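Local coordinates for protein succinate-semialdehyde dehydrogenase (Synechococcus sp., PDB 4ITA) that probably oxidises succinic semialdehyde to succinate with an NADP-type cofactor, as a cyanobacterial member of the aldehyde dehydrogenase family, at residues G124-V129 / V201-L206; Q194-P199 / G221-P226; P226-L231 / I444-N449. All coordinates share one frame; numbering follows the deposited sequence.

Followed from the N terminus, the first of these segments lies at the end of strand 115-129, which pairs with strand 201-207 in contact 1 and so closes a loop of 71 residues. Contact 2 opens inside that loop, at helix 192-197, and closes beyond it at the end of helix 210-222; contacts 1 and 2 therefore cross. Contact 3 begins at Pro226, the residue on which contact 2 ends, and runs in series with both, closing a much longer loop that contains a second, seven-stranded sheet. Together they tie neighbouring strands of the cofactor-binding sheet to each other, to the helices on one face, and to the returning C-terminal chain on the other.

Contact 1: residues G124-V129 / V201-L206; sequences GILLAV and VKAATL. With NDP (NADPH dihydro-nicotinamide-adenine-dinucleotide phosphate), chain C.
Leu127 is held by strand 201-206 through both of its backbone polar groups: its N donates to Ala203 O (3.0 Å), and its O receives Thr205 N (2.8 Å). Val129 N continues the series to Thr205 O at 2.9 Å, and Lys202 N reaches Ile125 O, the pattern of adjacent parallel strands. Because Ile125 O takes Lys202 N whereas Leu127 N goes to Ala203 O, the bonding steps by one residue near Lys202, and the buried Ala203 N is left without a partner. The side chains pair on both faces of the sheet. On one, Val129 CG1 lies 3.6 Å from Leu206 CD1, and Leu127 CD2 rests on the methyl of Ala204. On the other, Thr205 has OG1 anti to its backbone N (chi1 -171°), weakly bonded to Leu228 O; its CG2, between N and the carbonyl carbon, lies 3.7 Å from Ala128 CB, while Leu126 CD1 hangs over Ala203 O at 3.6 Å. Further out, helices 192-197 and 210-222 cover the Leu127 and Leu206 face through Val195, Ile196 and Leu216. Phe447 packs against Leu126, Ala203 and Thr205 on the opposite face, and strand 152-156 bonds to the other edge of 124-129. This is the core of a Rossmann-type sheet, with the cofactor at the C-terminal ends of its strands: Val129 CG1 comes within 3.3 Å of O4B of the NADPH. With its backbone polarity largely spent on interstrand bonds and its faces mostly apolar, the pair places a methyl group beside the ribose ring oxygen, consistent with a firm wall of the pocket.

Contact 2: residues Q194-P199 / G221-P226; sequences QVIKDP and GQEIKP. With EDO (1,2-ethanediol), chain N; EDO (1,2-ethanediol), chain P.
Lys225 NZ is gripped by several oxygens at once. It donates to Ile196 O (2.8 Å), with the nitrogen tilted 27° from that carbonyl's plane, and to Val201 O at the start of the next strand; Asp198 O lies equally near, at 2.8 Å. A water adds a further bond at 2.9 Å from NZ, and itself donates to Lys197 O. The lysine gets there fully stretched, its CG anti to its own carbonyl carbon (chi1 -63°) and every later torsion close to anti, and its CE slides past Ile196 O on the way. Carbonyls converging at the end of helix 192-197 would probably favour the charged amine. An alanine here would probably leave Ile196 O, Val201 O and the water without their shared donor, and the end of helix 192-197 less firmly tied to the turn beyond helix 210-222. Beside Lys225, Glu223, its chain bent at chi2 (CD), lays OE2 3.9 Å from Lys197 CG, a contact with the aliphatic part of that chain. The two charges do not meet: Lys197 NZ pairs with Glu193, and Glu223 OE1 makes a salt bridge to Arg432 of the second subunit. The backbone that delivers Lys225 is itself shaped by the end of its helix, where Ile224 takes a positive phi (58°), its N bonds to Gly221 O at 3.0 Å, and Lys225 N bonds back to Ala220 O. That is a Schellman motif, and it turns the chain from helix 210-222 into strand 227-230 in a classical beta-alpha-beta crossover of the Rossmann-type domain.

Contact 3: residues P226-L231 / I444-N449; sequences PTLLEL and IRTFVN. With NDP (NADPH dihydro-nicotinamide-adenine-dinucleotide phosphate), chain C; EDO (1,2-ethanediol), chain F; EDO (1,2-ethanediol), chain K.
Leu228 and Pro226 meet Thr446 and Phe447 in an apolar packing contact, without a hydrogen bond across it, between strand 227-230 and the turn that joins helix 440-445 to strand 448-455. The phenylalanine carries most of it with the far end of its ring. Its CZ lies 3.7 Å from Leu228 CB, CE1 reaches toward Pro226 O at 3.8 Å, and Thr227 C sits at the ring's edge, near its plane. One face is occupied by the preceding residue: Thr446 CG2 stands 3.5 Å above the plane, over the ring centre. This methyl, anti to the backbone N, also touches Leu228 CD1 at 3.7 Å, the leucine and threonine side chains crossing at about a right angle. Thr446 OG1, anti to the carbonyl carbon (chi1 -60°), turns instead to Ala442 O within the helix. At the other end of strand 227-230 the character changes. The carboxamide nitrogen N7N of the NADPH donates to Glu230 OE1 (3.1 Å) and, nearly straight at 173°, to Leu231 O (3.0 Å). The strand is thus packed against hydrocarbon near its start, while its last residue and the one after it bind the carboxamide; the double grip would be expected to limit rotation of that group and so help orient the nicotinamide.

Contact 1: residues G124-V129 / V201-L206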
# COMPACT_ATOMS: atom_id res chain seq x y z
N GLY A 124 -4.84 -0.57 -14.43
CA GLY A 124 -4.26 -0.14 -15.69
C GLY A 124 -2.84 -0.64 -15.83
O GLY A 124 -2.55 -1.79 -15.52
N ILE A 125 -1.95 0.23 -16.30
CA ILE A 125 -0.55 -0.16 -16.46
C ILE A 125 0.18 -0.21 -15.12
O ILE A 125 0.24 0.77 -14.38
CB ILE A 125 0.21 0.83 -17.37
CG1 ILE A 125 -0.47 0.99 -18.74
CG2 ILE A 125 1.65 0.38 -17.54
CD1 ILE A 125 0.15 2.11 -19.58
N LEU A 126 0.77 -1.37 -14.84
CA LEU A 126 1.65 -1.58 -13.70
C LEU A 126 3.10 -1.64 -14.17
O LEU A 126 3.43 -2.39 -15.10
CB LEU A 126 1.30 -2.90 -13.00
CG LEU A 126 2.23 -3.45 -11.91
CD1 LEU A 126 2.26 -2.53 -10.68
CD2 LEU A 126 1.78 -4.85 -11.50
N LEU A 127 3.96 -0.83 -13.55
CA LEU A 127 5.40 -0.93 -13.73
C LEU A 127 5.96 -1.92 -12.72
O LEU A 127 5.67 -1.83 -11.53
CB LEU A 127 6.07 0.42 -13.51
CG LEU A 127 7.59 0.40 -13.27
CD1 LEU A 127 8.36 -0.07 -14.49
CD2 LEU A 127 8.07 1.78 -12.85
N ALA A 128 6.78 -2.85 -13.20
CA ALA A 128 7.53 -3.74 -12.34
C ALA A 128 9.03 -3.59 -12.57
O ALA A 128 9.50 -3.64 -13.71
CB ALA A 128 7.13 -5.16 -12.57
N VAL A 129 9.77 -3.42 -11.49
CA VAL A 129 11.23 -3.38 -11.52
C VAL A 129 11.74 -4.61 -10.78
O VAL A 129 11.39 -4.82 -9.61
CB VAL A 129 11.77 -2.10 -10.86
CG1 VAL A 129 13.30 -2.13 -10.78
CG2 VAL A 129 11.29 -0.87 -11.62
N VAL A 201 0.72 5.28 -16.33
CA VAL A 201 1.22 4.28 -15.40
C VAL A 201 0.56 4.51 -14.04
O VAL A 201 0.62 5.62 -13.50
CB VAL A 201 2.76 4.34 -15.31
CG1 VAL A 201 3.28 3.42 -14.23
CG2 VAL A 201 3.36 3.97 -16.67
N LYS A 202 -0.11 3.49 -13.50
CA LYS A 202 -0.99 3.68 -12.34
C LYS A 202 -0.42 3.17 -11.02
O LYS A 202 -0.92 3.54 -9.95
CB LYS A 202 -2.36 3.04 -12.61
CG LYS A 202 -3.07 3.58 -13.85
CD LYS A 202 -3.20 5.11 -13.85
CE LYS A 202 -4.03 5.56 -15.05
NZ LYS A 202 -4.08 7.03 -15.21
N ALA A 203 0.61 2.34 -11.09
CA ALA A 203 1.13 1.68 -9.90
C ALA A 203 2.50 1.13 -10.22
O ALA A 203 2.85 0.96 -11.38
CB ALA A 203 0.20 0.56 -9.48
N ALA A 204 3.29 0.86 -9.19
CA ALA A 204 4.62 0.31 -9.40
C ALA A 204 5.01 -0.66 -8.30
O ALA A 204 4.69 -0.47 -7.13
CB ALA A 204 5.65 1.42 -9.50
N THR A 205 5.71 -1.71 -8.70
CA THR A 205 6.20 -2.72 -7.78
C THR A 205 7.69 -2.93 -8.02
O THR A 205 8.16 -2.90 -9.17
CB THR A 205 5.39 -4.03 -7.92
OG1 THR A 205 5.74 -4.93 -6.87
CG2 THR A 205 5.60 -4.69 -9.27
N LEU A 206 8.45 -3.09 -6.94
CA LEU A 206 9.88 -3.33 -7.08
C LEU A 206 10.33 -4.42 -6.14
O LEU A 206 9.97 -4.43 -4.95
CB LEU A 206 10.69 -2.05 -6.82
CG LEU A 206 12.21 -2.14 -6.98
CD1 LEU A 206 12.79 -0.83 -7.51
CD2 LEU A 206 12.92 -2.50 -5.66
PA NDP C . 19.33 -3.66 -7.21
O1A NDP C . 18.39 -2.92 -6.31
O2A NDP C . 20.69 -3.07 -7.52
O5B NDP C . 18.60 -3.91 -8.62
C5B NDP C . 17.27 -4.43 -8.70
C4B NDP C . 16.50 -3.78 -9.84
O4B NDP C . 16.33 -2.39 -9.55
C3B NDP C . 17.24 -3.82 -11.17
O3B NDP C . 16.27 -3.87 -12.23
C2B NDP C . 17.95 -2.48 -11.20
O2B NDP C . 18.25 -2.02 -12.52
C1B NDP C . 16.87 -1.61 -10.61
N9A NDP C . 17.34 -0.36 -10.00
C8A NDP C . 18.47 -0.14 -9.29
N7A NDP C . 18.51 1.15 -8.87
C5A NDP C . 17.39 1.75 -9.30
C6A NDP C . 16.79 3.09 -9.21
N6A NDP C . 17.43 4.07 -8.55
N1A NDP C . 15.61 3.29 -9.82
C2A NDP C . 14.96 2.32 -10.48
N3A NDP C . 15.44 1.07 -10.60
C4A NDP C . 16.63 0.75 -10.04
O3 NDP C . 19.42 -5.13 -6.54
PN NDP C . 20.61 -6.24 -6.43
O1N NDP C . 21.95 -5.60 -6.14
O2N NDP C . 20.44 -7.18 -7.59
O5D NDP C . 20.15 -7.02 -5.09
C5D NDP C . 18.95 -7.77 -5.07
C4D NDP C . 18.14 -7.40 -3.84
O4D NDP C . 16.78 -7.83 -4.00
C3D NDP C . 18.63 -8.07 -2.58
O3D NDP C . 18.63 -7.15 -1.48
C2D NDP C . 17.62 -9.19 -2.41
O2D NDP C . 17.58 -9.63 -1.05
C1D NDP C . 16.34 -8.50 -2.82
N1N NDP C . 15.30 -9.50 -3.12
C2N NDP C . 14.06 -9.36 -2.63
C3N NDP C . 13.24 -10.48 -2.50
C7N NDP C . 11.83 -10.36 -1.98
O7N NDP C . 10.94 -10.95 -2.58
N7N NDP C . 11.59 -9.64 -0.89
C4N NDP C . 13.73 -11.86 -2.87
C5N NDP C . 14.84 -11.74 -3.81
C6N NDP C . 15.58 -10.57 -3.90
P2B NDP C . 19.73 -2.14 -13.13
O1X NDP C . 19.56 -1.52 -14.49
O2X NDP C . 20.64 -1.34 -12.23
O3X NDP C . 20.09 -3.59 -13.20

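Contact 2: residues Q194-P199 / G221-P226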
# COMPACT_ATOMS: atom_id res chain seq x y z
N GLN A 194 10.93 8.31 -15.86
CA GLN A 194 9.98 8.64 -16.92
C GLN A 194 8.74 7.76 -16.84
O GLN A 194 7.61 8.23 -16.99
CB GLN A 194 10.61 8.46 -18.30
CG GLN A 194 9.63 8.70 -19.44
CD GLN A 194 10.20 8.36 -20.80
OE1 GLN A 194 11.40 8.12 -20.94
NE2 GLN A 194 9.34 8.33 -21.81
N VAL A 195 8.94 6.47 -16.59
CA VAL A 195 7.83 5.53 -16.53
C VAL A 195 6.92 5.84 -15.34
O VAL A 195 5.70 5.95 -15.49
CB VAL A 195 8.33 4.08 -16.50
CG1 VAL A 195 7.15 3.13 -16.55
CG2 VAL A 195 9.25 3.82 -17.68
N ILE A 196 7.50 6.01 -14.16
CA ILE A 196 6.71 6.33 -12.96
C ILE A 196 5.92 7.63 -13.12
O ILE A 196 4.79 7.74 -12.64
CB ILE A 196 7.61 6.44 -11.71
CG1 ILE A 196 8.29 5.10 -11.42
CG2 ILE A 196 6.82 6.93 -10.50
CD1 ILE A 196 9.40 5.19 -10.41
N LYS A 197 6.52 8.61 -13.80
CA LYS A 197 5.88 9.91 -13.97
C LYS A 197 4.86 9.95 -15.10
O LYS A 197 4.13 10.94 -15.24
CB LYS A 197 6.93 11.01 -14.19
CG LYS A 197 7.65 11.40 -12.91
CD LYS A 197 8.64 12.52 -13.14
CE LYS A 197 9.13 13.08 -11.82
NZ LYS A 197 10.17 14.13 -12.03
N ASP A 198 4.79 8.90 -15.91
CA ASP A 198 3.86 8.90 -17.03
C ASP A 198 2.43 8.76 -16.50
O ASP A 198 2.17 7.89 -15.68
CB ASP A 198 4.17 7.77 -18.00
CG ASP A 198 3.35 7.87 -19.27
OD1 ASP A 198 2.18 7.43 -19.26
OD2 ASP A 198 3.87 8.40 -20.27
N PRO A 199 1.51 9.62 -16.96
CA PRO A 199 0.16 9.59 -16.39
C PRO A 199 -0.59 8.28 -16.63
O PRO A 199 -1.53 7.98 -15.88
CB PRO A 199 -0.55 10.75 -17.11
CG PRO A 199 0.29 11.06 -18.30
CD PRO A 199 1.70 10.73 -17.91
N GLY A 221 5.37 8.03 -4.76
CA GLY A 221 4.66 8.79 -3.74
C GLY A 221 4.36 10.21 -4.19
O GLY A 221 3.24 10.70 -4.00
N GLN A 222 5.34 10.86 -4.82
CA GLN A 222 5.13 12.19 -5.36
C GLN A 222 4.00 12.22 -6.39
O GLN A 222 3.28 13.21 -6.50
CB GLN A 222 6.42 12.71 -5.98
CG GLN A 222 6.30 14.09 -6.60
CD GLN A 222 5.99 15.18 -5.58
OE1 GLN A 222 6.44 15.12 -4.44
NE2 GLN A 222 5.22 16.18 -6.00
N GLU A 223 3.85 11.12 -7.12
CA GLU A 223 2.82 11.01 -8.16
C GLU A 223 1.51 10.40 -7.67
O GLU A 223 0.61 10.14 -8.48
CB GLU A 223 3.35 10.20 -9.34
CG GLU A 223 4.66 10.72 -9.93
CD GLU A 223 4.54 12.14 -10.43
OE1 GLU A 223 3.53 12.45 -11.09
OE2 GLU A 223 5.44 12.95 -10.15
N ILE A 224 1.38 10.20 -6.36
CA ILE A 224 0.18 9.61 -5.75
C ILE A 224 -0.13 8.23 -6.34
O ILE A 224 -1.26 7.94 -6.74
CB ILE A 224 -1.08 10.54 -5.91
CG1 ILE A 224 -0.72 12.00 -5.64
CG2 ILE A 224 -2.22 10.09 -4.99
CD1 ILE A 224 -0.14 12.25 -4.26
N LYS A 225 0.88 7.38 -6.42
CA LYS A 225 0.69 6.05 -6.99
C LYS A 225 1.09 4.99 -5.99
O LYS A 225 2.13 5.10 -5.34
CB LYS A 225 1.46 5.91 -8.30
CG LYS A 225 0.97 6.86 -9.38
CD LYS A 225 1.80 6.84 -10.64
CE LYS A 225 1.31 7.93 -11.58
NZ LYS A 225 2.00 7.91 -12.90
N PRO A 226 0.27 3.93 -5.88
CA PRO A 226 0.57 2.89 -4.90
C PRO A 226 1.76 2.04 -5.31
O PRO A 226 2.05 1.87 -6.51
CB PRO A 226 -0.71 2.04 -4.89
CG PRO A 226 -1.29 2.24 -6.26
CD PRO A 226 -0.97 3.66 -6.64
C1 EDO N . 13.65 11.03 -19.96
O1 EDO N . 12.26 11.16 -20.26
C2 EDO N . 13.92 11.79 -18.66
O2 EDO N . 13.23 11.20 -17.55
C1 EDO P . 4.50 19.82 -5.27
O1 EDO P . 3.86 18.62 -4.80
C2 EDO P . 3.70 21.03 -4.82
O2 EDO P . 2.43 21.02 -5.47
O HOH W 1 1.99 10.73 -13.46

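Contact 3: residues P226-L231 / I444-N449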
# COMPACT_ATOMS: atom_id res chain seq x y z
N PRO A 226 0.27 3.93 -5.88
CA PRO A 226 0.57 2.89 -4.90
C PRO A 226 1.76 2.04 -5.31
O PRO A 226 2.05 1.87 -6.51
CB PRO A 226 -0.71 2.04 -4.89
CG PRO A 226 -1.29 2.24 -6.26
CD PRO A 226 -0.97 3.66 -6.64
N THR A 227 2.45 1.50 -4.30
CA THR A 227 3.61 0.66 -4.52
C THR A 227 3.59 -0.58 -3.65
O THR A 227 2.83 -0.68 -2.68
CB THR A 227 4.93 1.40 -4.25
OG1 THR A 227 4.92 1.93 -2.92
CG2 THR A 227 5.13 2.52 -5.24
N LEU A 228 4.46 -1.53 -4.01
CA LEU A 228 4.73 -2.71 -3.21
C LEU A 228 6.24 -2.87 -3.31
O LEU A 228 6.79 -2.81 -4.42
CB LEU A 228 4.01 -3.92 -3.81
CG LEU A 228 4.07 -5.23 -3.00
CD1 LEU A 228 2.87 -6.12 -3.30
CD2 LEU A 228 5.34 -5.99 -3.26
N LEU A 229 6.91 -3.04 -2.17
CA LEU A 229 8.36 -3.21 -2.15
C LEU A 229 8.75 -4.52 -1.49
O LEU A 229 8.37 -4.78 -0.34
CB LEU A 229 9.04 -2.06 -1.40
CG LEU A 229 8.92 -0.65 -1.97
CD1 LEU A 229 9.76 0.31 -1.14
CD2 LEU A 229 9.38 -0.61 -3.42
N GLU A 230 9.49 -5.34 -2.22
CA GLU A 230 10.04 -6.59 -1.74
C GLU A 230 11.55 -6.44 -1.72
O GLU A 230 12.21 -6.55 -2.75
CB GLU A 230 9.62 -7.74 -2.67
CG GLU A 230 8.12 -8.03 -2.72
CD GLU A 230 7.65 -9.00 -1.64
OE1 GLU A 230 8.49 -9.49 -0.85
OE2 GLU A 230 6.43 -9.27 -1.57
N LEU A 231 12.11 -6.15 -0.55
CA LEU A 231 13.53 -5.84 -0.47
C LEU A 231 14.32 -6.95 0.22
O LEU A 231 13.81 -8.06 0.39
CB LEU A 231 13.76 -4.47 0.19
CG LEU A 231 12.88 -3.35 -0.38
CD1 LEU A 231 13.15 -2.05 0.36
CD2 LEU A 231 13.06 -3.15 -1.91
N ILE A 444 -3.11 -10.85 -5.84
CA ILE A 444 -4.05 -10.38 -6.85
C ILE A 444 -4.93 -9.24 -6.35
O ILE A 444 -5.66 -8.62 -7.12
CB ILE A 444 -4.88 -11.56 -7.44
CG1 ILE A 444 -5.41 -11.23 -8.84
CG2 ILE A 444 -5.98 -12.02 -6.48
CD1 ILE A 444 -5.99 -12.42 -9.58
N ARG A 445 -4.84 -8.93 -5.06
CA ARG A 445 -5.61 -7.82 -4.49
C ARG A 445 -4.84 -6.51 -4.41
O ARG A 445 -5.43 -5.46 -4.19
CB ARG A 445 -6.15 -8.18 -3.10
CG ARG A 445 -7.24 -9.23 -3.11
CD ARG A 445 -8.53 -8.73 -3.75
NE ARG A 445 -9.62 -9.68 -3.55
CZ ARG A 445 -10.32 -9.79 -2.43
NH1 ARG A 445 -10.06 -9.00 -1.40
NH2 ARG A 445 -11.29 -10.69 -2.34
N THR A 446 -3.52 -6.56 -4.56
CA THR A 446 -2.70 -5.37 -4.32
C THR A 446 -2.97 -4.23 -5.29
O THR A 446 -3.17 -3.08 -4.88
CB THR A 446 -1.21 -5.72 -4.39
OG1 THR A 446 -0.92 -6.70 -3.38
CG2 THR A 446 -0.37 -4.47 -4.13
N PHE A 447 -3.01 -4.54 -6.58
CA PHE A 447 -3.10 -3.51 -7.60
C PHE A 447 -4.42 -3.57 -8.36
O PHE A 447 -4.46 -3.58 -9.58
CB PHE A 447 -1.90 -3.58 -8.54
CG PHE A 447 -0.59 -3.27 -7.86
CD1 PHE A 447 -0.38 -2.04 -7.26
CD2 PHE A 447 0.41 -4.23 -7.79
CE1 PHE A 447 0.83 -1.75 -6.63
CE2 PHE A 447 1.62 -3.96 -7.16
CZ PHE A 447 1.82 -2.72 -6.58
N VAL A 448 -5.50 -3.60 -7.60
CA VAL A 448 -6.84 -3.46 -8.16
C VAL A 448 -7.56 -2.34 -7.44
O VAL A 448 -7.19 -1.98 -6.31
CB VAL A 448 -7.67 -4.76 -8.03
CG1 VAL A 448 -7.06 -5.89 -8.85
CG2 VAL A 448 -7.79 -5.18 -6.57
N ASN A 449 -8.55 -1.78 -8.11
CA ASN A 449 -9.52 -0.89 -7.51
C ASN A 449 -10.56 -1.75 -6.80
O ASN A 449 -11.35 -2.43 -7.45
CB ASN A 449 -10.19 -0.04 -8.60
CG ASN A 449 -11.34 0.81 -8.08
OD1 ASN A 449 -11.52 0.97 -6.87
ND2 ASN A 449 -12.11 1.39 -8.99
PA NDP C . 19.33 -3.66 -7.21
O1A NDP C . 18.39 -2.92 -6.31
O2A NDP C . 20.69 -3.07 -7.52
O5B NDP C . 18.60 -3.91 -8.62
C5B NDP C . 17.27 -4.43 -8.70
C4B NDP C . 16.50 -3.78 -9.84
O4B NDP C . 16.33 -2.39 -9.55
C3B NDP C . 17.24 -3.82 -11.17
O3B NDP C . 16.27 -3.87 -12.23
C2B NDP C . 17.95 -2.48 -11.20
O2B NDP C . 18.25 -2.02 -12.52
C1B NDP C . 16.87 -1.61 -10.61
N9A NDP C . 17.34 -0.36 -10.00
C8A NDP C . 18.47 -0.14 -9.29
N7A NDP C . 18.51 1.15 -8.87
C5A NDP C . 17.39 1.75 -9.30
C6A NDP C . 16.79 3.09 -9.21
N6A NDP C . 17.43 4.07 -8.55
N1A NDP C . 15.61 3.29 -9.82
C2A NDP C . 14.96 2.32 -10.48
N3A NDP C . 15.44 1.07 -10.60
C4A NDP C . 16.63 0.75 -10.04
O3 NDP C . 19.42 -5.13 -6.54
PN NDP C . 20.61 -6.24 -6.43
O1N NDP C . 21.95 -5.60 -6.14
O2N NDP C . 20.44 -7.18 -7.59
O5D NDP C . 20.15 -7.02 -5.09
C5D NDP C . 18.95 -7.77 -5.07
C4D NDP C . 18.14 -7.40 -3.84
O4D NDP C . 16.78 -7.83 -4.00
C3D NDP C . 18.63 -8.07 -2.58
O3D NDP C . 18.63 -7.15 -1.48
C2D NDP C . 17.62 -9.19 -2.41
O2D NDP C . 17.58 -9.63 -1.05
C1D NDP C . 16.34 -8.50 -2.82
N1N NDP C . 15.30 -9.50 -3.12
C2N NDP C . 14.06 -9.36 -2.63
C3N NDP C . 13.24 -10.48 -2.50
C7N NDP C . 11.83 -10.36 -1.98
O7N NDP C . 10.94 -10.95 -2.58
N7N NDP C . 11.59 -9.64 -0.89
C4N NDP C . 13.73 -11.86 -2.87
C5N NDP C . 14.84 -11.74 -3.81
C6N NDP C . 15.58 -10.57 -3.90
P2B NDP C . 19.73 -2.14 -13.13
O1X NDP C . 19.56 -1.52 -14.49
O2X NDP C . 20.64 -1.34 -12.23
O3X NDP C . 20.09 -3.59 -13.20
C1 EDO F . -2.55 -7.70 -9.80
O1 EDO F . -1.57 -6.77 -10.32
C2 EDO F . -3.34 -7.08 -8.66
O2 EDO F . -2.46 -7.01 -7.53
C1 EDO K . 2.55 2.37 0.16
O1 EDO K . 1.79 1.36 0.84
C2 EDO K . 2.03 2.56 -1.27
O2 EDO K . 0.91 1.70 -1.52